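Local coordinates for protein beta-glucoside kinase (Listeria monocytogenes, PDB 4HTL) that phosphorylates cellobiose with ATP to give cellobiose-6'-phosphate and may also help regulate the cellobiose-PTS operon, at residues M4-G12 against G19-I28; L112-G120 against I270-N278. All coordinates share one frame; numbering follows the deposited sequence.

Contact 1 (M4-G12 against G19-I28)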
loop_
_atom_site.group_PDB
_atom_site.type_symbol
_atom_site.label_atom_id
_atom_site.label_comp_id
_atom_site.label_asym_id
_atom_site.label_seq_id
_atom_site.Cartn_x
_atom_site.Cartn_y
_atom_site.Cartn_z
HETATM N N MSE A 4 30.407 8.432 -21.784
HETATM C CA MSE A 4 28.912 8.492 -21.705
HETATM C C MSE A 4 28.479 9.783 -20.951
HETATM O O MSE A 4 28.897 10.022 -19.807
HETATM C CB MSE A 4 28.369 7.215 -21.023
HETATM C CG MSE A 4 27.265 6.435 -21.795
HETATM SE SE MSE A 4 27.898 5.191 -23.208
HETATM C CE MSE A 4 27.777 3.452 -22.310
ATOM N N LYS A 5 27.671 10.614 -21.608
ATOM C CA LYS A 5 27.084 11.829 -21.015
ATOM C C LYS A 5 25.589 11.761 -21.311
ATOM O O LYS A 5 25.184 11.622 -22.472
ATOM C CB LYS A 5 27.648 13.115 -21.633
ATOM C CG LYS A 5 29.071 13.493 -21.235
ATOM C CD LYS A 5 29.552 14.732 -21.997
ATOM C CE LYS A 5 30.917 15.200 -21.509
ATOM N NZ LYS A 5 31.393 16.475 -22.124
ATOM N N ILE A 6 24.779 11.869 -20.266
ATOM C CA ILE A 6 23.322 11.662 -20.367
ATOM C C ILE A 6 22.580 12.977 -20.219
ATOM O O ILE A 6 22.754 13.697 -19.243
ATOM C CB ILE A 6 22.832 10.590 -19.335
ATOM C CG1 ILE A 6 23.538 9.249 -19.596
ATOM C CG2 ILE A 6 21.311 10.409 -19.376
ATOM C CD1 ILE A 6 23.617 8.337 -18.372
ATOM N N ALA A 7 21.786 13.322 -21.226
ATOM C CA ALA A 7 20.852 14.449 -21.117
ATOM C C ALA A 7 19.656 14.022 -20.264
ATOM O O ALA A 7 18.928 13.104 -20.638
ATOM C CB ALA A 7 20.385 14.903 -22.490
ATOM N N ALA A 8 19.471 14.681 -19.125
ATOM C CA ALA A 8 18.395 14.365 -18.193
ATOM C C ALA A 8 17.385 15.491 -18.168
ATOM O O ALA A 8 17.749 16.693 -18.151
ATOM C CB ALA A 8 18.953 14.107 -16.771
ATOM N N PHE A 9 16.119 15.113 -18.122
ATOM C CA PHE A 9 15.033 16.036 -18.021
ATOM C C PHE A 9 14.108 15.677 -16.880
ATOM O O PHE A 9 13.663 14.549 -16.769
ATOM C CB PHE A 9 14.196 16.055 -19.308
ATOM C CG PHE A 9 14.959 16.480 -20.523
ATOM C CD1 PHE A 9 15.181 17.817 -20.757
ATOM C CD2 PHE A 9 15.499 15.545 -21.400
ATOM C CE1 PHE A 9 15.915 18.231 -21.855
ATOM C CE2 PHE A 9 16.242 15.953 -22.502
ATOM C CZ PHE A 9 16.456 17.299 -22.726
ATOM N N ASP A 10 13.743 16.685 -16.100
ATOM C CA ASP A 10 12.796 16.503 -15.014
ATOM C C ASP A 10 11.676 17.498 -15.179
ATOM O O ASP A 10 11.864 18.715 -14.958
ATOM C CB ASP A 10 13.490 16.719 -13.676
ATOM C CG ASP A 10 12.544 16.580 -12.493
ATOM O OD1 ASP A 10 11.485 15.868 -12.555
ATOM O OD2 ASP A 10 12.886 17.174 -11.485
ATOM N N ILE A 11 10.521 16.975 -15.567
ATOM C CA ILE A 11 9.342 17.773 -15.863
ATOM C C ILE A 11 8.561 18.029 -14.592
ATOM O O ILE A 11 7.936 17.107 -14.033
ATOM C CB ILE A 11 8.446 17.054 -16.887
ATOM C CG1 ILE A 11 9.229 16.795 -18.170
ATOM C CG2 ILE A 11 7.216 17.910 -17.177
ATOM C CD1 ILE A 11 8.594 15.788 -19.118
ATOM N N GLY A 12 8.654 19.265 -14.102
ATOM C CA GLY A 12 8.003 19.695 -12.857
ATOM C C GLY A 12 6.675 20.378 -13.091
ATOM O O GLY A 12 6.178 20.445 -14.229
ATOM N N GLY A 19 19.763 18.683 -17.424
ATOM C CA GLY A 19 21.169 18.574 -17.093
ATOM C C GLY A 19 21.889 17.608 -17.985
ATOM O O GLY A 19 21.266 16.804 -18.699
ATOM N N VAL A 20 23.213 17.717 -17.976
ATOM C CA VAL A 20 24.074 16.702 -18.569
ATOM C C VAL A 20 24.720 16.024 -17.367
ATOM O O VAL A 20 25.306 16.684 -16.491
ATOM C CB VAL A 20 25.128 17.294 -19.514
ATOM C CG1 VAL A 20 26.125 16.204 -19.966
ATOM C CG2 VAL A 20 24.445 18.009 -20.692
ATOM N N VAL A 21 24.549 14.710 -17.314
ATOM C CA VAL A 21 24.863 13.928 -16.140
ATOM C C VAL A 21 25.792 12.793 -16.563
ATOM O O VAL A 21 25.585 12.112 -17.601
ATOM C CB VAL A 21 23.581 13.372 -15.482
ATOM C CG1 VAL A 21 23.873 12.775 -14.095
ATOM C CG2 VAL A 21 22.505 14.458 -15.412
ATOM N N LEU A 22 26.816 12.587 -15.757
ATOM C CA LEU A 22 27.738 11.486 -15.961
ATOM C C LEU A 22 27.161 10.270 -15.220
ATOM O O LEU A 22 26.362 10.426 -14.291
ATOM C CB LEU A 22 29.132 11.854 -15.432
ATOM C CG LEU A 22 29.791 13.105 -16.036
ATOM C CD1 LEU A 22 31.185 13.344 -15.433
ATOM C CD2 LEU A 22 29.891 12.981 -17.560
ATOM N N PRO A 23 27.574 9.058 -15.621
ATOM C CA PRO A 23 26.957 7.863 -15.051
ATOM C C PRO A 23 27.063 7.676 -13.531
ATOM O O PRO A 23 26.328 6.835 -13.019
ATOM C CB PRO A 23 27.643 6.713 -15.802
ATOM C CG PRO A 23 28.118 7.328 -17.075
ATOM C CD PRO A 23 28.541 8.709 -16.687
ATOM N N HIS A 24 27.917 8.459 -12.840
ATOM C CA HIS A 24 28.076 8.404 -11.372
ATOM C C HIS A 24 27.314 9.493 -10.624
ATOM O O HIS A 24 27.407 9.610 -9.387
ATOM C CB HIS A 24 29.561 8.393 -11.002
ATOM C CG HIS A 24 30.263 9.736 -11.121
ATOM N ND1 HIS A 24 30.813 10.353 -10.056
ATOM C CD2 HIS A 24 30.549 10.542 -12.234
ATOM C CE1 HIS A 24 31.404 11.500 -10.457
ATOM N NE2 HIS A 24 31.237 11.617 -11.788
ATOM N N GLY A 25 26.554 10.302 -11.366
ATOM C CA GLY A 25 25.614 11.278 -10.782
ATOM C C GLY A 25 26.159 12.694 -10.693
ATOM O O GLY A 25 25.483 13.605 -10.156
ATOM N N GLU A 26 27.391 12.882 -11.182
ATOM C CA GLU A 26 27.957 14.225 -11.315
ATOM C C GLU A 26 27.200 14.931 -12.451
ATOM O O GLU A 26 27.126 14.439 -13.595
ATOM C CB GLU A 26 29.456 14.202 -11.594
ATOM C CG GLU A 26 30.022 15.617 -11.703
ATOM C CD GLU A 26 31.490 15.647 -12.004
ATOM O OE1 GLU A 26 32.135 14.566 -12.049
ATOM O OE2 GLU A 26 31.990 16.772 -12.218
ATOM N N ILE A 27 26.597 16.064 -12.117
ATOM C CA ILE A 27 25.829 16.855 -13.073
ATOM C C ILE A 27 26.708 18.007 -13.522
ATOM O O ILE A 27 26.954 18.938 -12.745
ATOM C CB ILE A 27 24.526 17.372 -12.433
ATOM C CG1 ILE A 27 23.644 16.191 -12.078
ATOM C CG2 ILE A 27 23.769 18.278 -13.394
ATOM C CD1 ILE A 27 22.374 16.574 -11.346
ATOM N N ILE A 28 27.176 17.940 -14.770
ATOM C CA ILE A 28 28.247 18.819 -15.249
ATOM C C ILE A 28 27.716 20.073 -15.918
ATOM O O ILE A 28 28.470 21.030 -16.098
ATOM C CB ILE A 28 29.269 18.057 -16.150
ATOM C CG1 ILE A 28 28.657 17.592 -17.458
ATOM C CG2 ILE A 28 29.858 16.851 -15.413
ATOM C CD1 ILE A 28 29.658 17.087 -18.478
#
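Lys5 stretches its aliphatic chain across the end of the hairpin, past strand 15-21 and the turn to Ile28 of strand 27-34. Its CB packs on Val20 CG1 at 3.8 Å, CG runs beside Leu22 CD2, and CE meets Ile28 CD1 at 3.8 Å, crossing that side chain at about a right angle. With CG anti to the carbonyl carbon (chi1 -74°) and every later torsion extended, the chain carries NZ past Ile28 to a salt bridge with Asp56; lysine supplies both a greasy shaft and a charged end. Within the type I turn from Leu22 to Gly25, Pro23 CD lies 3.4 Å from Met4 O, and its CG touches CB of Met4, a selenomethionine here.

Ile6 and Val21 form an antiparallel hydrogen-bonded pair, with Ile6 N to Val21 O at 2.8 Å; Ala8 and Gly19 form the next such pair, with the non-hydrogen-bonded pair Ala7 and Val20 between. Ala8 CB rests on Val21 CG2 at 3.8 Å, on the face covered by helix 280-293, where the small Ala8 touches Leu282 and Val286. This is the first beta hairpin of an actin-like ATPase domain, whose strand 6-11 carries, from Ala8 on, the start of the segment that by similarity binds ATP.

Contact 2 (L112-G120 against I270-N278)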
loop_
_atom_site.group_PDB
_atom_site.type_symbol
_atom_site.label_atom_id
_atom_site.label_comp_id
_atom_site.label_asym_id
_atom_site.label_seq_id
_atom_site.Cartn_x
_atom_site.Cartn_y
_atom_site.Cartn_z
ATOM N N LEU A 112 14.131 6.750 -6.736
ATOM C CA LEU A 112 15.341 6.130 -7.255
ATOM C C LEU A 112 16.591 6.930 -6.901
ATOM O O LEU A 112 17.628 6.331 -6.630
ATOM C CB LEU A 112 15.220 5.878 -8.754
ATOM C CG LEU A 112 14.217 4.789 -9.210
ATOM C CD1 LEU A 112 14.098 4.789 -10.742
ATOM C CD2 LEU A 112 14.464 3.394 -8.637
ATOM N N ALA A 113 16.485 8.259 -6.867
ATOM C CA ALA A 113 17.594 9.097 -6.411
ATOM C C ALA A 113 17.937 8.760 -4.944
ATOM O O ALA A 113 19.135 8.639 -4.562
ATOM C CB ALA A 113 17.322 10.578 -6.618
ATOM N N GLU A 114 16.899 8.611 -4.134
ATOM C CA GLU A 114 17.081 8.225 -2.734
ATOM C C GLU A 114 17.795 6.859 -2.574
ATOM O O GLU A 114 18.692 6.700 -1.715
ATOM C CB GLU A 114 15.723 8.254 -1.979
ATOM C CG GLU A 114 15.863 8.559 -0.484
ATOM C CD GLU A 114 16.387 9.940 -0.216
ATOM O OE1 GLU A 114 17.496 10.077 0.339
ATOM O OE2 GLU A 114 15.671 10.864 -0.593
ATOM N N LYS A 115 17.383 5.896 -3.404
ATOM C CA LYS A 115 17.967 4.543 -3.446
ATOM C C LYS A 115 19.442 4.596 -3.921
ATOM O O LYS A 115 20.320 3.901 -3.392
ATOM C CB LYS A 115 17.156 3.615 -4.357
ATOM C CG LYS A 115 17.792 2.252 -4.587
ATOM C CD LYS A 115 17.895 1.488 -3.252
ATOM C CE LYS A 115 18.361 0.031 -3.319
ATOM N NZ LYS A 115 18.491 -0.543 -1.921
ATOM N N TRP A 116 19.703 5.399 -4.944
ATOM C CA TRP A 116 21.038 5.432 -5.591
ATOM C C TRP A 116 22.060 6.156 -4.774
ATOM O O TRP A 116 23.131 5.627 -4.445
ATOM C CB TRP A 116 20.877 6.104 -6.957
ATOM C CG TRP A 116 22.111 6.118 -7.818
ATOM C CD1 TRP A 116 23.263 5.337 -7.693
ATOM C CD2 TRP A 116 22.358 6.977 -8.959
ATOM N NE1 TRP A 116 24.192 5.667 -8.663
ATOM C CE2 TRP A 116 23.704 6.635 -9.454
ATOM C CE3 TRP A 116 21.644 7.979 -9.585
ATOM C CZ2 TRP A 116 24.255 7.277 -10.531
ATOM C CZ3 TRP A 116 22.212 8.620 -10.672
ATOM C CH2 TRP A 116 23.475 8.258 -11.163
ATOM N N LEU A 117 21.716 7.386 -4.394
ATOM C CA LEU A 117 22.656 8.346 -3.833
ATOM C C LEU A 117 22.271 8.890 -2.469
ATOM O O LEU A 117 23.056 9.611 -1.845
ATOM C CB LEU A 117 22.796 9.535 -4.801
ATOM C CG LEU A 117 23.326 9.158 -6.188
ATOM C CD1 LEU A 117 23.265 10.398 -7.114
ATOM C CD2 LEU A 117 24.741 8.530 -6.168
ATOM N N GLY A 118 21.083 8.547 -1.988
ATOM C CA GLY A 118 20.592 9.130 -0.798
ATOM C C GLY A 118 20.548 8.152 0.371
ATOM O O GLY A 118 21.453 7.391 0.563
ATOM N N LYS A 119 19.461 8.218 1.137
ATOM C CA LYS A 119 19.315 7.509 2.440
ATOM C C LYS A 119 18.756 6.114 2.298
ATOM O O LYS A 119 18.642 5.388 3.284
ATOM C CB LYS A 119 18.408 8.329 3.373
ATOM C CG LYS A 119 18.944 9.684 3.759
ATOM C CD LYS A 119 17.933 10.440 4.587
ATOM C CE LYS A 119 18.473 11.680 5.231
ATOM N NZ LYS A 119 17.389 12.303 6.056
ATOM N N GLY A 120 18.402 5.722 1.066
ATOM C CA GLY A 120 17.778 4.384 0.871
ATOM C C GLY A 120 18.717 3.363 0.232
ATOM O O GLY A 120 18.261 2.323 -0.268
ATOM N N ILE A 270 10.968 4.631 10.791
ATOM C CA ILE A 270 11.785 5.840 10.831
ATOM C C ILE A 270 11.247 6.832 9.802
ATOM O O ILE A 270 11.028 6.479 8.671
ATOM C CB ILE A 270 13.251 5.519 10.545
ATOM C CG1 ILE A 270 13.832 4.709 11.724
ATOM C CG2 ILE A 270 14.093 6.800 10.318
ATOM C CD1 ILE A 270 15.138 4.020 11.371
ATOM N N ILE A 271 10.936 8.043 10.269
ATOM C CA ILE A 271 10.575 9.156 9.394
ATOM C C ILE A 271 11.688 10.190 9.402
ATOM O O ILE A 271 12.165 10.590 10.451
ATOM C CB ILE A 271 9.144 9.770 9.651
ATOM C CG1 ILE A 271 9.027 10.423 11.013
ATOM C CG2 ILE A 271 8.050 8.698 9.456
ATOM C CD1 ILE A 271 7.737 11.256 11.224
ATOM N N GLU A 272 12.063 10.651 8.217
ATOM C CA GLU A 272 13.108 11.659 8.074
ATOM C C GLU A 272 12.983 12.302 6.706
ATOM O O GLU A 272 12.221 11.841 5.864
ATOM C CB GLU A 272 14.523 11.076 8.302
ATOM C CG GLU A 272 14.913 9.994 7.378
ATOM C CD GLU A 272 16.281 9.425 7.777
ATOM O OE1 GLU A 272 17.207 10.223 7.909
ATOM O OE2 GLU A 272 16.404 8.187 7.971
ATOM N N THR A 273 13.686 13.405 6.503
ATOM C CA THR A 273 13.601 14.081 5.238
ATOM C C THR A 273 14.266 13.340 4.079
ATOM O O THR A 273 15.259 12.641 4.249
ATOM C CB THR A 273 14.189 15.497 5.300
ATOM O OG1 THR A 273 15.550 15.434 5.771
ATOM C CG2 THR A 273 13.294 16.415 6.201
ATOM N N ALA A 274 13.695 13.515 2.899
ATOM C CA ALA A 274 14.292 13.046 1.644
ATOM C C ALA A 274 15.526 13.904 1.366
ATOM O O ALA A 274 15.621 15.003 1.852
ATOM C CB ALA A 274 13.269 13.227 0.503
ATOM N N THR A 275 16.442 13.397 0.554
ATOM C CA THR A 275 17.630 14.127 0.147
ATOM C C THR A 275 17.540 14.571 -1.331
ATOM O O THR A 275 16.664 14.167 -2.108
ATOM C CB THR A 275 18.892 13.277 0.356
ATOM O OG1 THR A 275 18.828 12.096 -0.445
ATOM C CG2 THR A 275 19.128 12.890 1.842
ATOM N N HIS A 276 18.513 15.373 -1.753
ATOM C CA HIS A 276 18.623 15.795 -3.161
ATOM C C HIS A 276 17.355 16.462 -3.643
ATOM O O HIS A 276 16.903 16.216 -4.788
ATOM C CB HIS A 276 19.006 14.616 -4.072
ATOM C CG HIS A 276 20.277 13.925 -3.666
ATOM N ND1 HIS A 276 20.296 12.907 -2.769
ATOM C CD2 HIS A 276 21.607 14.157 -4.034
ATOM C CE1 HIS A 276 21.597 12.497 -2.587
ATOM N NE2 HIS A 276 22.392 13.283 -3.334
ATOM N N LYS A 277 16.759 17.311 -2.810
ATOM C CA LYS A 277 15.523 18.001 -3.162
ATOM C C LYS A 277 15.587 18.649 -4.567
ATOM O O LYS A 277 14.630 18.586 -5.348
ATOM C CB LYS A 277 15.214 19.114 -2.134
ATOM C CG LYS A 277 14.171 20.138 -2.598
ATOM C CD LYS A 277 13.992 21.290 -1.602
ATOM C CE LYS A 277 12.935 20.980 -0.560
ATOM N NZ LYS A 277 11.504 21.031 -1.046
ATOM N N ASN A 278 16.719 19.309 -4.863
ATOM C CA ASN A 278 16.806 20.041 -6.131
ATOM C C ASN A 278 16.944 19.168 -7.379
ATOM O O ASN A 278 16.331 19.435 -8.410
ATOM C CB ASN A 278 17.888 21.121 -6.018
ATOM C CG ASN A 278 17.566 22.126 -4.904
ATOM O OD1 ASN A 278 16.479 22.798 -4.883
ATOM N ND2 ASN A 278 18.454 22.180 -3.924
HETATM O O HOH W 1 17.433 14.574 4.401
#
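Glu114, in the last turns of its helix, reaches Thr275 with both carboxylate oxygens. OE2 takes Thr275 N on its syn lone pair in a nearly straight bond of 2.9 Å (167° at the hydrogen), while OE1 accepts the Thr275 hydroxyl OG1 at 2.5 Å, 30° out of the carboxylate plane. The anti lone pair of OE1 receives Lys119 N, so three bonds fix the rotation of this buried carboxylate and probably favour its charged form. The bend at chi2 (65°) helps turn the group towards the loop.

Leu117 follows, its O 3.3 Å from His276 CE1 near the ring plane, with its CB packing on the same ring. His276 ND1 in turn donates to Thr275 OG1, which is tilted from the ring plane, so the threonine hydroxyl both gives and receives. Gly118 brings its CA close to that hydroxyl, where a side chain would clash; glycine therefore fits. Lys119, extended beyond CG, lays its CE on Thr275 CG2 and ends in a salt bridge from NZ to Glu272 OE1 at 2.8 Å. NZ also donates to Thr273 O at 2.8 Å and to a water.

The contact joins the C-terminal end of helix 106-117 to strand 270-273, the outer strand beside 240-244, and to the loop before helix 280-293, whose Leu283 packs against Leu117 and His276.

Along the chain the two contacts follow one another, and their centres lie about 17 Å apart. They nevertheless touch: Pro23 O is 3.3 Å from Trp116 CZ2, and Gly25 N is 3.7 Å from Trp116 CH2, so the turn of the hairpin meets the indole carried by helix 106-117 at its CZ2-CH2 side, Pro23 O coming close to the ring plane. Helix 280-293 is shared by both, meeting Ile6 and Ala8 in contact 1 and Leu117 and His276 in contact 2. Contact 1 contains five residues of the ATP site inferred by similarity, Ala8 to Gly12. In contact 2, the side chain of His276 is about 10 Å from that of Asp10.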